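Local coordinates for protein pyruvate kinase (Pseudomonas aeruginosa, PDB 6QXL) that probably catalyses the last step of glycolysis, phosphoryl transfer from phosphoenolpyruvate to ADP giving pyruvate and ATP, and binds the regulator glucose-6-phosphate, at residues A[358-372]-A[388-402]. Numbering follows the deposited sequence.
Sequences RCDESIALASMYTAN and FTPLIMSRIRSSVPI. With G6P (6-O-phosphono-alpha-D-glucopyranose), chain M.
A364 CB packs on I392 CG2 at 3.5 Å and also touches M393 CG. M368 crosses M393 at about a right angle, with its SD against M393 CB. The M368 chain bends at chi2 (-48°) and chi3 (-71°), and this curls CE over S398 CB and towards V400 CG1 and I402 CD1. L365 CD2 meets I396 CG1 at 3.6 Å. Near the C-terminal end of the helix, the N372 amide holds loop residues R397 and S398 with two bonds. N372 ND2 donates to R397 O (3.0 Å), which lies in the amide plane, and N372 OD1 accepts from S398 OG (2.8 Å). S398 OG in turn accepts from V400 N in an ST turn. At the other end, D360 OD2 lies 3.5 Å from F388 CE2. The same oxygen takes R358 NH1 on its syn lone pair in a salt bridge, although R358 is poorly ordered. T389 N, at the start of helix 388-394, donates to the G6P phosphate oxygen O2P (3.1 Å). M368 and M393 also pack on I380 of strand 377-383. The two helices cross at -46° in the C-terminal alpha/beta domain of pyruvate kinase, and the second begins at its allosteric sugar-phosphate site.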
ATOM      1  N   ARG A 358      -7.718  25.036  -4.707  1.00 57.71           N
ATOM      2  CA  ARG A 358      -8.502  25.846  -5.576  1.00 64.06           C
ATOM      3  C   ARG A 358      -9.523  25.030  -6.307  1.00 55.80           C
ATOM      4  O   ARG A 358      -9.444  23.817  -6.345  1.00 60.30           O
ATOM      5  CB  ARG A 358      -7.596  26.510  -6.637  1.00 73.61           C
ATOM      6  CG  ARG A 358      -6.442  27.317  -6.074  1.00 77.69           C
ATOM      7  CD  ARG A 358      -5.371  27.516  -7.096  1.00 84.06           C
ATOM      8  NE  ARG A 358      -5.764  28.157  -8.306  1.00 84.39           N
ATOM      9  CZ  ARG A 358      -6.141  29.411  -8.568  1.00 83.36           C
ATOM     10  NH1 ARG A 358      -6.466  29.758  -9.809  1.00 78.71           N
ATOM     11  NH2 ARG A 358      -6.224  30.285  -7.573  1.00 80.98           N
ATOM     12  N   CYS A 359     -10.456  25.733  -6.926  1.00 55.29           N
ATOM     13  CA  CYS A 359     -11.505  25.117  -7.688  1.00 57.92           C
ATOM     14  C   CYS A 359     -11.017  24.629  -9.055  1.00 61.75           C
ATOM     15  O   CYS A 359     -11.386  23.531  -9.500  1.00 53.28           O
ATOM     16  CB  CYS A 359     -12.670  26.107  -7.861  1.00 63.08           C
ATOM     17  SG  CYS A 359     -13.922  25.663  -9.102  1.00 67.00           S
ATOM     18  N   ASP A 360     -10.224  25.453  -9.740  1.00 65.77           N
ATOM     19  CA  ASP A 360      -9.751  25.056 -11.081  1.00 63.70           C
ATOM     20  C   ASP A 360      -8.752  23.913 -10.976  1.00 54.69           C
ATOM     21  O   ASP A 360      -8.788  22.995 -11.818  1.00 45.27           O
ATOM     22  CB  ASP A 360      -9.199  26.244 -11.894  1.00 69.60           C
ATOM     23  CG  ASP A 360      -8.210  27.116 -11.117  1.00 71.09           C
ATOM     24  OD1 ASP A 360      -7.905  26.812  -9.915  1.00 64.97           O
ATOM     25  OD2 ASP A 360      -7.759  28.095 -11.752  1.00 66.09           O
ATOM     26  N   GLU A 361      -7.919  23.950  -9.920  1.00 52.61           N
ATOM     27  CA  GLU A 361      -7.085  22.798  -9.567  1.00 53.79           C
ATOM     28  C   GLU A 361      -7.950  21.530  -9.476  1.00 46.27           C
ATOM     29  O   GLU A 361      -7.605  20.502 -10.057  1.00 40.95           O
ATOM     30  CB  GLU A 361      -6.342  23.046  -8.249  1.00 62.19           C
ATOM     31  CG  GLU A 361      -5.110  22.166  -8.000  1.00 70.57           C
ATOM     32  CD  GLU A 361      -4.435  22.379  -6.685  1.00 78.61           C
ATOM     33  OE1 GLU A 361      -4.522  23.514  -6.154  1.00 86.68           O
ATOM     34  OE2 GLU A 361      -3.760  21.414  -6.223  1.00 75.61           O
ATOM     35  N   SER A 362      -9.086  21.633  -8.791  1.00 40.00           N
ATOM     36  CA  SER A 362      -9.962  20.478  -8.587  1.00 37.83           C
ATOM     37  C   SER A 362     -10.523  19.879  -9.862  1.00 35.13           C
ATOM     38  O   SER A 362     -10.593  18.653  -9.982  1.00 35.85           O
ATOM     39  CB  SER A 362     -11.111  20.819  -7.642  1.00 38.42           C
ATOM     40  OG  SER A 362     -10.609  20.911  -6.320  1.00 40.50           O
ATOM     41  N   ILE A 363     -10.902  20.726 -10.804  1.00 34.95           N
ATOM     42  CA  ILE A 363     -11.433  20.233 -12.063  1.00 33.84           C
ATOM     43  C   ILE A 363     -10.339  19.558 -12.872  1.00 31.35           C
ATOM     44  O   ILE A 363     -10.583  18.538 -13.531  1.00 27.35           O
ATOM     45  CB  ILE A 363     -12.067  21.371 -12.908  1.00 37.77           C
ATOM     46  CG1 ILE A 363     -13.246  22.020 -12.174  1.00 37.55           C
ATOM     47  CG2 ILE A 363     -12.535  20.847 -14.260  1.00 35.80           C
ATOM     48  CD1 ILE A 363     -14.496  21.153 -12.155  1.00 41.93           C
ATOM     49  N   ALA A 364      -9.138  20.124 -12.842  1.00 31.56           N
ATOM     50  CA  ALA A 364      -8.016  19.488 -13.536  1.00 33.78           C
ATOM     51  C   ALA A 364      -7.764  18.093 -12.970  1.00 31.86           C
ATOM     52  O   ALA A 364      -7.748  17.101 -13.716  1.00 30.10           O
ATOM     53  CB  ALA A 364      -6.764  20.331 -13.429  1.00 36.50           C
ATOM     54  N   LEU A 365      -7.636  18.012 -11.647  1.00 30.13           N
ATOM     55  CA  LEU A 365      -7.377  16.720 -11.014  1.00 31.01           C
ATOM     56  C   LEU A 365      -8.507  15.738 -11.263  1.00 32.99           C
ATOM     57  O   LEU A 365      -8.261  14.566 -11.553  1.00 24.99           O
ATOM     58  CB  LEU A 365      -7.113  16.886  -9.535  1.00 32.03           C
ATOM     59  CG  LEU A 365      -5.838  17.707  -9.294  1.00 33.32           C
ATOM     60  CD1 LEU A 365      -5.585  17.997  -7.845  1.00 32.95           C
ATOM     61  CD2 LEU A 365      -4.609  17.021  -9.910  1.00 37.18           C
ATOM     62  N   ALA A 366      -9.747  16.231 -11.203  1.00 35.01           N
ATOM     63  CA  ALA A 366     -10.896  15.369 -11.410  1.00 33.34           C
ATOM     64  C   ALA A 366     -10.938  14.805 -12.821  1.00 33.93           C
ATOM     65  O   ALA A 366     -11.393  13.678 -13.031  1.00 37.41           O
ATOM     66  CB  ALA A 366     -12.172  16.126 -11.100  1.00 37.30           C
ATOM     67  N   SER A 367     -10.453  15.580 -13.787  1.00 34.57           N
ATOM     68  CA  SER A 367     -10.416  15.130 -15.173  1.00 33.64           C
ATOM     69  C   SER A 367      -9.373  14.054 -15.373  1.00 32.09           C
ATOM     70  O   SER A 367      -9.620  13.067 -16.078  1.00 26.48           O
ATOM     71  CB  SER A 367     -10.130  16.298 -16.118  1.00 37.79           C
ATOM     72  OG  SER A 367     -11.048  17.351 -15.930  1.00 37.61           O
ATOM     73  N   MET A 368      -8.199  14.236 -14.772  1.00 29.76           N
ATOM     74  CA  MET A 368      -7.163  13.198 -14.891  1.00 32.07           C
ATOM     75  C   MET A 368      -7.610  11.902 -14.236  1.00 31.27           C
ATOM     76  O   MET A 368      -7.442  10.823 -14.822  1.00 29.72           O
ATOM     77  CB  MET A 368      -5.845  13.673 -14.324  1.00 33.28           C
ATOM     78  CG  MET A 368      -5.284  14.877 -15.068  1.00 38.41           C
ATOM     79  SD  MET A 368      -5.283  14.709 -16.863  1.00 40.80           S
ATOM     80  CE  MET A 368      -3.993  13.500 -17.105  1.00 42.24           C
ATOM     81  N   TYR A 369      -8.234  12.007 -13.056  1.00 31.49           N
ATOM     82  CA  TYR A 369      -8.858  10.841 -12.434  1.00 30.40           C
ATOM     83  C   TYR A 369      -9.857  10.177 -13.369  1.00 31.67           C
ATOM     84  O   TYR A 369      -9.804   8.972 -13.592  1.00 30.89           O
ATOM     85  CB  TYR A 369      -9.542  11.234 -11.144  1.00 34.53           C
ATOM     86  CG  TYR A 369     -10.398  10.161 -10.518  1.00 38.44           C
ATOM     87  CD1 TYR A 369      -9.825   9.161  -9.729  1.00 38.14           C
ATOM     88  CD2 TYR A 369     -11.782  10.164 -10.686  1.00 38.15           C
ATOM     89  CE1 TYR A 369     -10.616   8.202  -9.130  1.00 39.90           C
ATOM     90  CE2 TYR A 369     -12.571   9.218 -10.048  1.00 40.74           C
ATOM     91  CZ  TYR A 369     -11.986   8.249  -9.271  1.00 38.07           C
ATOM     92  OH  TYR A 369     -12.780   7.320  -8.651  1.00 39.67           O
ATOM     93  N   THR A 370     -10.757  10.961 -13.937  1.00 29.36           N
ATOM     94  CA  THR A 370     -11.777  10.390 -14.795  1.00 29.55           C
ATOM     95  C   THR A 370     -11.166   9.724 -16.023  1.00 32.39           C
ATOM     96  O   THR A 370     -11.520   8.598 -16.369  1.00 35.98           O
ATOM     97  CB  THR A 370     -12.789  11.461 -15.214  1.00 28.72           C
ATOM     98  OG1 THR A 370     -13.371  12.019 -14.040  1.00 30.88           O
ATOM     99  CG2 THR A 370     -13.872  10.871 -16.071  1.00 30.21           C
ATOM    100  N   ALA A 371     -10.239  10.417 -16.675  1.00 35.42           N
ATOM    101  CA  ALA A 371      -9.620   9.900 -17.903  1.00 34.80           C
ATOM    102  C   ALA A 371      -8.816   8.634 -17.656  1.00 36.72           C
ATOM    103  O   ALA A 371      -8.863   7.698 -18.455  1.00 42.23           O
ATOM    104  CB  ALA A 371      -8.750  10.953 -18.553  1.00 35.77           C
ATOM    105  N   ASN A 372      -8.098   8.592 -16.542  1.00 35.71           N
ATOM    106  CA  ASN A 372      -7.320   7.400 -16.221  1.00 37.78           C
ATOM    107  C   ASN A 372      -8.156   6.187 -15.893  1.00 40.01           C
ATOM    108  O   ASN A 372      -7.624   5.099 -15.899  1.00 43.18           O
ATOM    109  CB  ASN A 372      -6.330   7.671 -15.069  1.00 38.76           C
ATOM    110  CG  ASN A 372      -5.022   8.279 -15.563  1.00 38.59           C
ATOM    111  OD1 ASN A 372      -4.859   8.627 -16.730  1.00 40.09           O
ATOM    112  ND2 ASN A 372      -4.094   8.413 -14.664  1.00 38.02           N
ATOM    113  N   PHE A 388      -2.906  27.608 -17.479  1.00 35.95           N
ATOM    114  CA  PHE A 388      -2.849  27.116 -16.109  1.00 36.64           C
ATOM    115  C   PHE A 388      -3.584  25.798 -15.886  1.00 36.21           C
ATOM    116  O   PHE A 388      -3.093  24.917 -15.189  1.00 36.12           O
ATOM    117  CB  PHE A 388      -3.396  28.155 -15.136  1.00 34.46           C
ATOM    118  CG  PHE A 388      -3.381  27.706 -13.712  1.00 40.34           C
ATOM    119  CD1 PHE A 388      -2.207  27.742 -12.973  1.00 43.99           C
ATOM    120  CD2 PHE A 388      -4.533  27.219 -13.101  1.00 46.77           C
ATOM    121  CE1 PHE A 388      -2.171  27.341 -11.641  1.00 44.40           C
ATOM    122  CE2 PHE A 388      -4.528  26.791 -11.780  1.00 44.57           C
ATOM    123  CZ  PHE A 388      -3.330  26.854 -11.048  1.00 45.23           C
ATOM    124  N   THR A 389      -4.768  25.668 -16.441  1.00 37.98           N
ATOM    125  CA  THR A 389      -5.515  24.440 -16.242  1.00 39.03           C
ATOM    126  C   THR A 389      -4.777  23.206 -16.784  1.00 35.81           C
ATOM    127  O   THR A 389      -4.639  22.239 -16.071  1.00 38.35           O
ATOM    128  CB  THR A 389      -6.959  24.579 -16.754  1.00 38.87           C
ATOM    129  OG1 THR A 389      -7.621  25.597 -16.010  1.00 36.26           O
ATOM    130  CG2 THR A 389      -7.728  23.298 -16.545  1.00 40.21           C
ATOM    131  N   PRO A 390      -4.273  23.238 -18.017  1.00 38.48           N
ATOM    132  CA  PRO A 390      -3.531  22.058 -18.501  1.00 40.87           C
ATOM    133  C   PRO A 390      -2.145  21.891 -17.841  1.00 39.17           C
ATOM    134  O   PRO A 390      -1.605  20.802 -17.853  1.00 41.10           O
ATOM    135  CB  PRO A 390      -3.428  22.278 -20.011  1.00 41.92           C
ATOM    136  CG  PRO A 390      -3.469  23.753 -20.152  1.00 43.65           C
ATOM    137  CD  PRO A 390      -4.401  24.255 -19.073  1.00 42.18           C
ATOM    138  N   LEU A 391      -1.600  22.938 -17.234  1.00 35.48           N
ATOM    139  CA  LEU A 391      -0.438  22.757 -16.390  1.00 34.69           C
ATOM    140  C   LEU A 391      -0.736  21.781 -15.259  1.00 38.27           C
ATOM    141  O   LEU A 391       0.030  20.847 -15.028  1.00 38.15           O
ATOM    142  CB  LEU A 391       0.031  24.093 -15.826  1.00 34.98           C
ATOM    143  CG  LEU A 391       1.152  24.025 -14.777  1.00 34.59           C
ATOM    144  CD1 LEU A 391       2.420  23.490 -15.371  1.00 35.84           C
ATOM    145  CD2 LEU A 391       1.422  25.377 -14.187  1.00 36.62           C
ATOM    146  N   ILE A 392      -1.858  21.978 -14.570  1.00 40.77           N
ATOM    147  CA  ILE A 392      -2.240  21.123 -13.459  1.00 37.47           C
ATOM    148  C   ILE A 392      -2.556  19.720 -13.977  1.00 37.58           C
ATOM    149  O   ILE A 392      -2.065  18.729 -13.442  1.00 37.27           O
ATOM    150  CB  ILE A 392      -3.430  21.680 -12.705  1.00 39.91           C
ATOM    151  CG1 ILE A 392      -3.174  23.111 -12.211  1.00 47.41           C
ATOM    152  CG2 ILE A 392      -3.802  20.782 -11.531  1.00 41.93           C
ATOM    153  CD1 ILE A 392      -1.944  23.312 -11.373  1.00 49.26           C
ATOM    154  N   MET A 393      -3.321  19.619 -15.045  1.00 36.04           N
ATOM    155  CA  MET A 393      -3.632  18.299 -15.584  1.00 44.16           C
ATOM    156  C   MET A 393      -2.355  17.488 -15.820  1.00 40.74           C
ATOM    157  O   MET A 393      -2.292  16.310 -15.475  1.00 38.35           O
ATOM    158  CB  MET A 393      -4.424  18.392 -16.884  1.00 45.95           C
ATOM    159  CG  MET A 393      -5.807  19.008 -16.739  1.00 46.97           C
ATOM    160  SD  MET A 393      -6.645  19.015 -18.322  1.00 50.45           S
ATOM    161  CE  MET A 393      -8.253  19.613 -17.844  1.00 60.66           C
ATOM    162  N   SER A 394      -1.326  18.138 -16.359  1.00 40.84           N
ATOM    163  CA  SER A 394      -0.135  17.430 -16.799  1.00 39.50           C
ATOM    164  C   SER A 394       0.838  17.089 -15.665  1.00 38.20           C
ATOM    165  O   SER A 394       1.809  16.386 -15.898  1.00 39.07           O
ATOM    166  CB  SER A 394       0.557  18.232 -17.898  1.00 35.52           C
ATOM    167  OG  SER A 394       0.942  19.500 -17.433  1.00 34.02           O
ATOM    168  N   ARG A 395       0.564  17.564 -14.447  1.00 37.99           N
ATOM    169  CA  ARG A 395       1.281  17.077 -13.269  1.00 35.83           C
ATOM    170  C   ARG A 395       0.917  15.645 -12.881  1.00 36.67           C
ATOM    171  O   ARG A 395       1.602  15.049 -12.090  1.00 38.46           O
ATOM    172  CB  ARG A 395       1.034  17.951 -12.047  1.00 38.20           C
ATOM    173  CG  ARG A 395       1.308  19.436 -12.170  1.00 36.55           C
ATOM    174  CD  ARG A 395       2.656  19.768 -12.735  1.00 35.18           C
ATOM    175  NE  ARG A 395       2.658  19.611 -14.189  1.00 34.45           N
ATOM    176  CZ  ARG A 395       3.748  19.528 -14.930  1.00 29.73           C
ATOM    177  NH1 ARG A 395       4.957  19.578 -14.368  1.00 26.84           N
ATOM    178  NH2 ARG A 395       3.619  19.356 -16.235  1.00 29.51           N
ATOM    179  N   ILE A 396      -0.152  15.098 -13.432  1.00 40.83           N
ATOM    180  CA  ILE A 396      -0.633  13.782 -13.048  1.00 40.08           C
ATOM    181  C   ILE A 396      -0.205  12.773 -14.089  1.00 39.72           C
ATOM    182  O   ILE A 396      -0.384  12.987 -15.282  1.00 43.81           O
ATOM    183  CB  ILE A 396      -2.176  13.798 -12.936  1.00 38.07           C
ATOM    184  CG1 ILE A 396      -2.631  14.829 -11.913  1.00 39.46           C
ATOM    185  CG2 ILE A 396      -2.714  12.447 -12.565  1.00 38.15           C
ATOM    186  CD1 ILE A 396      -2.036  14.624 -10.550  1.00 42.27           C
ATOM    187  N   ARG A 397       0.335  11.653 -13.636  1.00 39.54           N
ATOM    188  CA  ARG A 397       0.771  10.630 -14.569  1.00 38.12           C
ATOM    189  C   ARG A 397      -0.413  10.143 -15.357  1.00 40.52           C
ATOM    190  O   ARG A 397      -1.446   9.828 -14.777  1.00 43.92           O
ATOM    191  CB  ARG A 397       1.411   9.452 -13.858  1.00 41.92           C
ATOM    192  CG  ARG A 397       2.796   9.719 -13.286  1.00 43.62           C
ATOM    193  CD  ARG A 397       3.224   8.565 -12.380  1.00 46.89           C
ATOM    194  NE  ARG A 397       4.599   8.130 -12.688  1.00 45.32           N
ATOM    195  CZ  ARG A 397       5.677   8.623 -12.123  1.00 46.35           C
ATOM    196  NH1 ARG A 397       5.605   9.560 -11.177  1.00 49.38           N
ATOM    197  NH2 ARG A 397       6.852   8.195 -12.516  1.00 50.40           N
ATOM    198  N   SER A 398      -0.264  10.088 -16.673  1.00 41.05           N
ATOM    199  CA  SER A 398      -1.294   9.577 -17.550  1.00 38.50           C
ATOM    200  C   SER A 398      -0.716   9.342 -18.928  1.00 37.85           C
ATOM    201  O   SER A 398       0.366   9.814 -19.242  1.00 37.70           O
ATOM    202  CB  SER A 398      -2.440  10.601 -17.653  1.00 40.67           C
ATOM    203  OG  SER A 398      -3.420  10.192 -18.603  1.00 39.32           O
ATOM    204  N   SER A 399      -1.437   8.616 -19.763  1.00 40.68           N
ATOM    205  CA  SER A 399      -1.110   8.585 -21.189  1.00 45.90           C
ATOM    206  C   SER A 399      -2.193   9.217 -22.087  1.00 49.74           C
ATOM    207  O   SER A 399      -2.099   9.135 -23.305  1.00 48.67           O
ATOM    208  CB  SER A 399      -0.841   7.145 -21.603  1.00 44.55           C
ATOM    209  OG  SER A 399      -1.976   6.367 -21.383  1.00 50.13           O
ATOM    210  N   VAL A 400      -3.191   9.873 -21.495  1.00 49.14           N
ATOM    211  CA  VAL A 400      -4.253  10.494 -22.272  1.00 47.03           C
ATOM    212  C   VAL A 400      -3.769  11.835 -22.843  1.00 42.99           C
ATOM    213  O   VAL A 400      -3.181  12.630 -22.111  1.00 45.03           O
ATOM    214  CB  VAL A 400      -5.513  10.729 -21.416  1.00 45.14           C
ATOM    215  CG1 VAL A 400      -5.358  11.915 -20.439  1.00 48.82           C
ATOM    216  CG2 VAL A 400      -6.714  10.991 -22.327  1.00 44.94           C
ATOM    217  N   PRO A 401      -4.007  12.098 -24.137  1.00 42.06           N
ATOM    218  CA  PRO A 401      -3.619  13.402 -24.698  1.00 39.07           C
ATOM    219  C   PRO A 401      -4.372  14.571 -24.106  1.00 35.14           C
ATOM    220  O   PRO A 401      -5.597  14.534 -24.015  1.00 34.27           O
ATOM    221  CB  PRO A 401      -3.966  13.255 -26.170  1.00 41.72           C
ATOM    222  CG  PRO A 401      -4.023  11.795 -26.433  1.00 40.52           C
ATOM    223  CD  PRO A 401      -4.452  11.152 -25.172  1.00 38.82           C
ATOM    224  N   ILE A 402      -3.635  15.579 -23.671  1.00 34.73           N
ATOM    225  CA  ILE A 402      -4.198  16.814 -23.155  1.00 37.53           C
ATOM    226  C   ILE A 402      -4.054  17.906 -24.216  1.00 41.03           C
ATOM    227  O   ILE A 402      -2.945  18.263 -24.615  1.00 38.07           O
ATOM    228  CB  ILE A 402      -3.456  17.242 -21.884  1.00 42.18           C
ATOM    229  CG1 ILE A 402      -3.562  16.139 -20.830  1.00 47.51           C
ATOM    230  CG2 ILE A 402      -3.996  18.578 -21.371  1.00 41.15           C
ATOM    231  CD1 ILE A 402      -2.708  16.354 -19.606  1.00 49.86           C
TER
HETATM  232  C1  G6P M 501     -11.746  28.743 -20.106  1.00 66.04           C
HETATM  233  C2  G6P M 501     -12.451  30.052 -20.398  1.00 67.39           C
HETATM  234  C3  G6P M 501     -12.761  30.597 -19.010  1.00 64.36           C
HETATM  235  C4  G6P M 501     -11.747  30.241 -17.939  1.00 56.96           C
HETATM  236  C5  G6P M 501     -10.425  30.126 -18.681  1.00 57.88           C
HETATM  237  C6  G6P M 501      -9.276  30.015 -17.696  1.00 63.32           C
HETATM  238  O1  G6P M 501     -11.817  28.063 -21.350  1.00 69.92           O
HETATM  239  O2  G6P M 501     -11.680  30.942 -21.247  1.00 59.39           O
HETATM  240  O3  G6P M 501     -13.935  29.890 -18.705  1.00 74.37           O
HETATM  241  O4  G6P M 501     -11.774  31.188 -16.840  1.00 53.71           O
HETATM  242  O5  G6P M 501     -10.444  29.018 -19.578  1.00 57.88           O
HETATM  243  O6  G6P M 501      -8.164  29.273 -18.163  1.00 59.97           O
HETATM  244  P   G6P M 501      -6.783  29.204 -17.270  1.00 56.21           P
HETATM  245  O1P G6P M 501      -5.892  30.327 -17.742  1.00 61.83           O
HETATM  246  O2P G6P M 501      -6.548  27.819 -17.830  1.00 40.07           O
HETATM  247  O3P G6P M 501      -6.952  29.476 -15.753  1.00 46.90           O
HETATM  248  O   HOH W   1      -3.836   6.855 -19.177  1.00 42.93           O